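Local atomic coordinates of Exo-arabinanase (Penicillium chrysogenum, PDB entry 3A72), a protein that probably cleaves alpha-1,5-linked arabinan from the chain ends, releasing arabinobiose, as a fungal glycosyl hydrolase with a six-bladed beta-propeller fold. Residues 105-108 with 109-113. Numbering follows the deposited sequence.
Sequences SSIP and TDLSS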
loop_
_atom_site.group_PDB
_atom_site.type_symbol
_atom_site.label_atom_id
_atom_site.label_comp_id
_atom_site.label_asym_id
_atom_site.label_seq_id
_atom_site.Cartn_x
_atom_site.Cartn_y
_atom_site.Cartn_z
ATOM N N SER A 105 8.436 7.709 -2.721
ATOM C CA SER A 105 9.148 8.112 -3.907
ATOM C C SER A 105 9.455 9.601 -3.908
ATOM O O SER A 105 8.564 10.465 -3.864
ATOM C CB SER A 105 8.355 7.709 -5.139
ATOM O OG SER A 105 9.173 7.878 -6.285
ATOM N N SER A 106 10.754 9.898 -4.009
ATOM C CA SER A 106 11.323 11.223 -4.182
ATOM C C SER A 106 11.336 11.541 -5.653
ATOM O O SER A 106 11.920 10.806 -6.457
ATOM C CB SER A 106 12.762 11.185 -3.636
ATOM O OG SER A 106 13.488 12.347 -4.029
ATOM N N ILE A 107 10.660 12.648 -6.004
ATOM C CA ILE A 107 10.323 12.968 -7.395
ATOM C C ILE A 107 10.408 14.489 -7.503
ATOM O O ILE A 107 9.736 15.182 -6.721
ATOM C CB ILE A 107 8.905 12.501 -7.769
ATOM C CG1 ILE A 107 8.758 10.986 -7.618
ATOM C CG2 ILE A 107 8.510 12.972 -9.178
ATOM C CD1 ILE A 107 7.338 10.527 -7.730
ATOM N N PRO A 108 11.143 15.055 -8.455
ATOM C CA PRO A 108 11.122 16.515 -8.629
ATOM C C PRO A 108 9.756 16.973 -9.115
ATOM O O PRO A 108 8.973 16.212 -9.669
ATOM C CB PRO A 108 12.169 16.748 -9.729
ATOM C CG PRO A 108 13.009 15.531 -9.797
ATOM C CD PRO A 108 12.025 14.435 -9.453
ATOM N N THR A 109 9.487 18.285 -8.960
ATOM C CA THR A 109 8.231 18.861 -9.397
ATOM C C THR A 109 7.940 18.564 -10.863
ATOM O O THR A 109 6.787 18.361 -11.259
ATOM C CB THR A 109 8.232 20.376 -9.148
ATOM O OG1 THR A 109 8.477 20.651 -7.770
ATOM C CG2 THR A 109 6.921 21.001 -9.620
ATOM N N ASP A 110 9.001 18.543 -11.687
ATOM C CA ASP A 110 8.848 18.283 -13.123
ATOM C C ASP A 110 8.570 16.816 -13.462
ATOM O O ASP A 110 8.442 16.519 -14.662
ATOM C CB ASP A 110 10.050 18.837 -13.897
ATOM C CG ASP A 110 11.359 18.105 -13.639
ATOM O OD1 ASP A 110 11.372 17.060 -12.972
ATOM O OD2 ASP A 110 12.405 18.635 -14.107
ATOM N N LEU A 111 8.466 15.932 -12.477
ATOM C CA LEU A 111 8.112 14.527 -12.689
ATOM C C LEU A 111 9.180 13.797 -13.491
ATOM O O LEU A 111 8.911 12.738 -14.083
ATOM C CB LEU A 111 6.723 14.327 -13.300
ATOM C CG LEU A 111 5.590 14.990 -12.538
ATOM C CD1 LEU A 111 4.256 14.638 -13.215
ATOM C CD2 LEU A 111 5.533 14.632 -11.065
ATOM N N SER A 112 10.422 14.281 -13.501
ATOM C CA SER A 112 11.416 13.730 -14.410
ATOM C C SER A 112 12.046 12.430 -13.950
ATOM O O SER A 112 12.681 11.761 -14.779
ATOM C CB SER A 112 12.524 14.764 -14.646
ATOM O OG SER A 112 13.156 15.149 -13.426
ATOM N N SER A 113 11.915 12.051 -12.705
ATOM C CA SER A 113 12.550 10.849 -12.172
ATOM C C SER A 113 11.765 10.340 -10.980
ATOM O O SER A 113 10.972 11.064 -10.409
ATOM C CB SER A 113 14.000 11.131 -11.794
ATOM O OG SER A 113 14.102 12.161 -10.822
HETATM O O HOH W 1 13.970 10.997 -8.391
#
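Pro-108 and Leu-111 close a type I beta turn at the far end of the hairpin loop between strands 100-106 and 114-121, the two middle strands of one four-stranded propeller blade. The amide N of Leu-111 donates to O of Pro-108 at 2.9 Å, with an N-H...O angle of 161°. Proline suits the first position because its ring holds phi at -67° and offers an apolar surface to the polar side chains beyond the turn.

An Asx turn overlaps the end of the beta turn. OD1 of Asp-110, on a side chain short enough to reach the backbone two residues on, accepts from N of Ser-112; the serine hydroxyl OG adds a second bond at 2.7 Å. Both donors come from the same face of the carboxylate, the hydroxyl on the syn side and the amide more steeply from above. CG of Asp-110 sits between its backbone N and carbonyl carbon (chi1 68°), which swings OD1 back to within 3.4 Å of CB of Pro-108. Further along the ring, CD of Pro-108 rests against OG of Ser-113.

Ile-107 sets CG2 anti to its backbone N, where the methyl meets CD2 of Leu-111 and lies 3.3 Å from O of Ser-113, a buried oxygen without a hydrogen-bond partner. The Leu-111 side chain is about 7 Å from a bound arabinofuranose, placing the loop near the glycan pocket. Thr-109 turns outward, its OG1 bonded to Glu-46. Nearer the strands, a water bridges the two arms of the loop, donating to O of Ser-106 at 2.8 Å and lying 2.7 Å from OG of Ser-113.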